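Side-chain contacts in alpha-1,6-mannanase (Bacteroides thetaiotaomicron, PDB 4V1S), which probably hydrolyses alpha-1,6-mannosidic linkages in mannan as a glycoside hydrolase of family 76 from a gut symbiont: residues A[319-324]-A[380-385]; A[324-329]-A[333-338]. All blocks are in the same frame, centred on the assembly; numbering follows the deposited sequence.

Interaction 1: residues A[319-324]-A[380-385]; sequences IIDSWF and AAYMYM
Segments 319-324 and 380-385 run nearly parallel on helices 313-330 and 374-394 of the largely helical fold and meet through Ile320 and Asp321 on one and Tyr382 and Met383 on the other, an arrangement consistent with the alpha/alpha barrel of the six-hairpin glycoside hydrolases. The axes of these segments lie 11.4 Å apart, so long side chains must bridge the gap. Tyr382 does so by swinging CG anti to its backbone N (chi1 170°), which carries the ring out toward Asp321. The phenol OH donates to the carboxylate OD2 of Asp321 over 2.5 Å, a notably short bond. It arrives on the syn side, 17° out of the carboxylate plane, and the carboxylate stands steeply to the ring, the two planes being 74° apart. Beside this polar bridge lies an apolar one. The Met383 chain, bent at chi2 and chi3, brings its sulfur against CB, CG2 and CD1 of Ile320, SD lying 3.7 Å from each. CE of Met383 continues toward the carboxylate, 4.0 Å from Asp321 OD1. Trp361, from a loop, packs on both Ile320 and Met383, while Tyr89 and Phe86 of helix 81-97 lie against the Tyr382 ring. Asp321 OD1 forms a salt bridge with Arg386, one turn further along helix 374-394. The two carboxylate oxygens are thus engaged separately in a buried setting, by a phenol and a guanidinium group, which probably restricts the rotation of the carboxylate and stabilises its negative charge.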
loop_
_atom_site.group_PDB
_atom_site.type_symbol
_atom_site.label_atom_id
_atom_site.label_comp_id
_atom_site.label_asym_id
_atom_site.label_seq_id
_atom_site.Cartn_x
_atom_site.Cartn_y
_atom_site.Cartn_z
ATOM N N ILE A 319 -3.945 8.029 0.342
ATOM C CA ILE A 319 -4.029 9.481 0.533
ATOM C C ILE A 319 -3.699 9.807 1.993
ATOM O O ILE A 319 -2.988 10.784 2.287
ATOM C CB ILE A 319 -5.409 10.024 0.128
ATOM C CG1 ILE A 319 -5.666 9.748 -1.368
ATOM C CG2 ILE A 319 -5.536 11.510 0.470
ATOM C CD1 ILE A 319 -4.552 10.155 -2.316
ATOM N N ILE A 320 -4.182 8.968 2.921
ATOM C CA ILE A 320 -3.867 9.169 4.336
ATOM C C ILE A 320 -2.373 8.981 4.586
ATOM O O ILE A 320 -1.749 9.803 5.284
ATOM C CB ILE A 320 -4.707 8.251 5.236
ATOM C CG1 ILE A 320 -6.206 8.451 4.976
ATOM C CG2 ILE A 320 -4.364 8.500 6.702
ATOM C CD1 ILE A 320 -7.128 7.591 5.845
ATOM N N ASP A 321 -1.758 7.960 3.978
ATOM C CA ASP A 321 -0.311 7.795 4.129
ATOM C C ASP A 321 0.457 8.988 3.515
ATOM O O ASP A 321 1.522 9.353 4.029
ATOM C CB ASP A 321 0.187 6.478 3.476
ATOM C CG ASP A 321 0.231 5.321 4.449
ATOM O OD1 ASP A 321 0.161 5.595 5.668
ATOM O OD2 ASP A 321 0.363 4.162 3.991
ATOM N N SER A 322 -0.086 9.584 2.438
ATOM C CA SER A 322 0.483 10.794 1.832
ATOM C C SER A 322 0.461 11.948 2.824
ATOM O O SER A 322 1.444 12.696 2.931
ATOM C CB SER A 322 -0.238 11.152 0.500
ATOM O OG SER A 322 -0.040 10.111 -0.469
ATOM N N TRP A 323 -0.662 12.117 3.516
ATOM C CA TRP A 323 -0.744 13.128 4.565
ATOM C C TRP A 323 0.331 12.919 5.656
ATOM O O TRP A 323 0.967 13.889 6.088
ATOM C CB TRP A 323 -2.135 13.213 5.165
ATOM C CG TRP A 323 -3.136 13.727 4.284
ATOM C CD1 TRP A 323 -2.985 14.665 3.285
ATOM C CD2 TRP A 323 -4.518 13.391 4.319
ATOM N NE1 TRP A 323 -4.202 14.924 2.699
ATOM C CE2 TRP A 323 -5.170 14.175 3.328
ATOM C CE3 TRP A 323 -5.275 12.535 5.115
ATOM C CZ2 TRP A 323 -6.553 14.067 3.066
ATOM C CZ3 TRP A 323 -6.665 12.444 4.875
ATOM C CH2 TRP A 323 -7.279 13.203 3.859
ATOM N N PHE A 324 0.500 11.686 6.135
ATOM C CA PHE A 324 1.533 11.412 7.114
ATOM C C PHE A 324 2.912 11.768 6.562
ATOM O O PHE A 324 3.722 12.352 7.281
ATOM C CB PHE A 324 1.471 9.953 7.572
ATOM C CG PHE A 324 0.261 9.608 8.436
ATOM C CD1 PHE A 324 -0.054 10.390 9.566
ATOM C CD2 PHE A 324 -0.529 8.479 8.163
ATOM C CE1 PHE A 324 -1.122 10.049 10.384
ATOM C CE2 PHE A 324 -1.565 8.113 9.002
ATOM C CZ PHE A 324 -1.886 8.917 10.098
ATOM N N ALA A 380 -8.118 -1.038 7.435
ATOM C CA ALA A 380 -8.554 -0.260 8.597
ATOM C C ALA A 380 -7.611 -0.450 9.786
ATOM O O ALA A 380 -7.213 0.505 10.411
ATOM C CB ALA A 380 -9.977 -0.605 8.973
ATOM N N ALA A 381 -7.227 -1.693 10.067
ATOM C CA ALA A 381 -6.284 -1.958 11.125
ATOM C C ALA A 381 -4.986 -1.197 10.913
ATOM O O ALA A 381 -4.428 -0.622 11.852
ATOM C CB ALA A 381 -6.018 -3.453 11.240
ATOM N N TYR A 382 -4.505 -1.184 9.659
ATOM C CA TYR A 382 -3.281 -0.476 9.321
ATOM C C TYR A 382 -3.403 1.029 9.611
ATOM O O TYR A 382 -2.544 1.616 10.284
ATOM C CB TYR A 382 -2.915 -0.756 7.872
ATOM C CG TYR A 382 -1.811 0.096 7.300
ATOM C CD1 TYR A 382 -0.616 0.248 7.969
ATOM C CD2 TYR A 382 -1.949 0.712 6.057
ATOM C CE1 TYR A 382 0.422 1.042 7.438
ATOM C CE2 TYR A 382 -0.950 1.508 5.527
ATOM C CZ TYR A 382 0.248 1.670 6.204
ATOM O OH TYR A 382 1.213 2.473 5.659
ATOM N N MET A 383 -4.514 1.628 9.190
ATOM C CA MET A 383 -4.760 3.042 9.493
ATOM C C MET A 383 -4.792 3.320 10.988
ATOM O O MET A 383 -4.225 4.314 11.464
ATOM C CB MET A 383 -6.042 3.497 8.864
ATOM C CG MET A 383 -5.971 3.582 7.356
ATOM S SD MET A 383 -4.835 4.810 6.680
ATOM C CE MET A 383 -3.352 3.860 6.446
ATOM N N TYR A 384 -5.404 2.420 11.740
ATOM C CA TYR A 384 -5.451 2.643 13.191
ATOM C C TYR A 384 -4.075 2.611 13.820
ATOM O O TYR A 384 -3.796 3.385 14.730
ATOM C CB TYR A 384 -6.403 1.669 13.909
ATOM C CG TYR A 384 -7.847 1.771 13.511
ATOM C CD1 TYR A 384 -8.438 3.000 13.218
ATOM C CD2 TYR A 384 -8.638 0.625 13.417
ATOM C CE1 TYR A 384 -9.755 3.068 12.785
ATOM C CE2 TYR A 384 -9.998 0.685 13.067
ATOM C CZ TYR A 384 -10.539 1.923 12.750
ATOM O OH TYR A 384 -11.852 2.008 12.382
ATOM N N MET A 385 -3.222 1.689 13.378
ATOM C CA MET A 385 -1.895 1.603 13.927
ATOM C C MET A 385 -1.071 2.849 13.535
ATOM O O MET A 385 -0.279 3.368 14.337
ATOM C CB MET A 385 -1.200 0.320 13.486
ATOM C CG MET A 385 0.093 0.046 14.233
ATOM S SD MET A 385 -0.103 -0.338 15.953
ATOM C CE MET A 385 -0.345 -2.108 15.882
#

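Interaction 2: residues A[324-329]-A[333-338]; sequences FDMYDT and TVWLTK
Leu336 and Trp335 fit against Phe324, Met326 and Tyr327 where helices 313-330 and 334-350 form an antiparallel helical hairpin, the recurring element of alpha/alpha folds. The axes of the short segments come within 8.3 Å. Leu336 divides its branches between two aromatic residues: CD1 sits over the centre of the Tyr327 ring, 3.6 Å from the centroid and 9° off the normal, whereas CD2 approaches the edge of the Phe324 ring, 3.6 Å from Phe324 CD1. That same CD2 also touches CB of Tyr327. The Tyr327 and Thr333 side chains run side by side in the same direction, CE1 of Tyr327 4.0 Å from CG2 of Thr333. Trp335 makes the second half of the contact. Met326 CB stands squarely on the face of its five-membered ring, 3.4 Å from the centroid, a close CH-pi contact.

Further out, Leu294 of helix 284-301 touches both Met326 and Trp335, and Tyr390 of helix 374-394 packs on Tyr327 and Leu336. The end of helix 313-330 contributes as well: Asp330 accepts through OD2 a hydrogen bond from the indole NE1 of Trp335.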
loop_
_atom_site.group_PDB
_atom_site.type_symbol
_atom_site.label_atom_id
_atom_site.label_comp_id
_atom_site.label_asym_id
_atom_site.label_seq_id
_atom_site.Cartn_x
_atom_site.Cartn_y
_atom_site.Cartn_z
ATOM N N PHE A 324 0.500 11.686 6.135
ATOM C CA PHE A 324 1.533 11.412 7.114
ATOM C C PHE A 324 2.912 11.768 6.562
ATOM O O PHE A 324 3.722 12.352 7.281
ATOM C CB PHE A 324 1.471 9.953 7.572
ATOM C CG PHE A 324 0.261 9.608 8.436
ATOM C CD1 PHE A 324 -0.054 10.390 9.566
ATOM C CD2 PHE A 324 -0.529 8.479 8.163
ATOM C CE1 PHE A 324 -1.122 10.049 10.384
ATOM C CE2 PHE A 324 -1.565 8.113 9.002
ATOM C CZ PHE A 324 -1.886 8.917 10.098
ATOM N N ASP A 325 3.186 11.422 5.291
ATOM C CA ASP A 325 4.466 11.755 4.697
ATOM C C ASP A 325 4.647 13.262 4.598
ATOM O O ASP A 325 5.756 13.763 4.797
ATOM C CB ASP A 325 4.631 11.194 3.290
ATOM C CG ASP A 325 4.851 9.708 3.251
ATOM O OD1 ASP A 325 5.062 9.028 4.303
ATOM O OD2 ASP A 325 4.783 9.191 2.122
ATOM N N MET A 326 3.574 13.993 4.291
ATOM C CA MET A 326 3.650 15.451 4.240
ATOM C C MET A 326 4.013 16.032 5.607
ATOM O O MET A 326 4.813 16.945 5.689
ATOM C CB MET A 326 2.352 16.084 3.726
ATOM C CG MET A 326 2.211 16.038 2.224
ATOM S SD MET A 326 3.543 16.921 1.362
ATOM C CE MET A 326 2.912 16.901 -0.309
ATOM N N TYR A 327 3.458 15.465 6.673
ATOM C CA TYR A 327 3.766 15.929 8.017
ATOM C C TYR A 327 5.234 15.653 8.284
ATOM O O TYR A 327 5.932 16.514 8.801
ATOM C CB TYR A 327 2.876 15.285 9.093
ATOM C CG TYR A 327 3.353 15.618 10.473
ATOM C CD1 TYR A 327 3.059 16.849 11.041
ATOM C CD2 TYR A 327 4.224 14.745 11.178
ATOM C CE1 TYR A 327 3.533 17.175 12.300
ATOM C CE2 TYR A 327 4.719 15.072 12.439
ATOM C CZ TYR A 327 4.368 16.296 12.989
ATOM O OH TYR A 327 4.828 16.663 14.229
ATOM N N ASP A 328 5.716 14.459 7.928
ATOM C CA ASP A 328 7.154 14.152 8.056
ATOM C C ASP A 328 8.038 15.172 7.294
ATOM O O ASP A 328 9.167 15.488 7.714
ATOM C CB ASP A 328 7.474 12.753 7.502
ATOM C CG ASP A 328 6.830 11.640 8.282
ATOM O OD1 ASP A 328 6.397 11.867 9.428
ATOM O OD2 ASP A 328 6.761 10.507 7.720
ATOM N N THR A 329 7.517 15.681 6.181
ATOM C CA THR A 329 8.233 16.605 5.310
ATOM C C THR A 329 8.281 18.041 5.846
ATOM O O THR A 329 9.354 18.641 5.869
ATOM C CB THR A 329 7.623 16.591 3.887
ATOM O OG1 THR A 329 7.702 15.259 3.359
ATOM C CG2 THR A 329 8.353 17.539 2.931
ATOM N N THR A 333 0.999 20.437 11.232
ATOM C CA THR A 333 0.021 19.543 11.834
ATOM C C THR A 333 -1.321 19.522 11.095
ATOM O O THR A 333 -2.118 18.637 11.357
ATOM C CB THR A 333 -0.232 19.870 13.336
ATOM O OG1 THR A 333 -0.706 21.216 13.468
ATOM C CG2 THR A 333 1.043 19.675 14.169
ATOM N N VAL A 334 -1.577 20.469 10.181
ATOM C CA VAL A 334 -2.778 20.391 9.336
ATOM C C VAL A 334 -2.891 19.017 8.657
ATOM O O VAL A 334 -3.991 18.478 8.485
ATOM C CB VAL A 334 -2.820 21.501 8.256
ATOM C CG1 VAL A 334 -1.798 21.269 7.140
ATOM C CG2 VAL A 334 -4.217 21.578 7.639
ATOM N N TRP A 335 -1.756 18.459 8.259
ATOM C CA TRP A 335 -1.759 17.159 7.578
ATOM C C TRP A 335 -2.227 16.051 8.528
ATOM O O TRP A 335 -2.950 15.170 8.123
ATOM C CB TRP A 335 -0.367 16.813 7.064
ATOM C CG TRP A 335 0.195 17.794 6.089
ATOM C CD1 TRP A 335 1.325 18.515 6.248
ATOM C CD2 TRP A 335 -0.336 18.143 4.801
ATOM N NE1 TRP A 335 1.537 19.324 5.152
ATOM C CE2 TRP A 335 0.539 19.099 4.239
ATOM C CE3 TRP A 335 -1.463 17.742 4.063
ATOM C CZ2 TRP A 335 0.341 19.645 2.968
ATOM C CZ3 TRP A 335 -1.662 18.288 2.810
ATOM C CH2 TRP A 335 -0.773 19.245 2.280
ATOM N N LEU A 336 -1.850 16.140 9.798
ATOM C CA LEU A 336 -2.311 15.155 10.804
ATOM C C LEU A 336 -3.782 15.377 11.120
ATOM O O LEU A 336 -4.521 14.435 11.288
ATOM C CB LEU A 336 -1.465 15.230 12.053
ATOM C CG LEU A 336 0.004 14.958 11.811
ATOM C CD1 LEU A 336 0.704 14.909 13.144
ATOM C CD2 LEU A 336 0.194 13.687 10.974
ATOM N N THR A 337 -4.224 16.625 11.149
ATOM C CA THR A 337 -5.629 16.887 11.316
ATOM C C THR A 337 -6.487 16.170 10.293
ATOM O O THR A 337 -7.526 15.596 10.629
ATOM C CB THR A 337 -5.911 18.407 11.291
ATOM O OG1 THR A 337 -5.210 19.015 12.377
ATOM C CG2 THR A 337 -7.392 18.691 11.437
ATOM N N LYS A 338 -6.065 16.223 9.042
ATOM C CA LYS A 338 -6.775 15.549 7.983
ATOM C C LYS A 338 -6.742 14.033 8.244
ATOM O O LYS A 338 -7.754 13.360 8.164
ATOM C CB LYS A 338 -6.133 15.909 6.625
ATOM C CG LYS A 338 -6.340 17.374 6.224
ATOM C CD LYS A 338 -5.612 17.754 4.938
ATOM C CE LYS A 338 -5.966 19.162 4.515
ATOM N NZ LYS A 338 -5.143 19.560 3.354
#

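Both interactions draw on helix 313-330 and share Phe324, which lies near the junction of the two contacts. Their centres are 11 Å apart on the same side of the chain's centre. Along the chain, segment 319-324 comes first, then the hairpin of interaction 2 closes locally after a short turn, and segment 380-385 arrives last, on helix 374-394, which follows helix 334-350. Interaction 2 joins neighbours in sequence, whereas interaction 1 brings the C-terminal helix onto helix 313-330. The contacts also touch directly, Trp323 O lying 3.4 Å from Trp335 CB. Helix 313-330 thus packs on both other helices, with the buried contact nearer the centre and the hairpin contact further out.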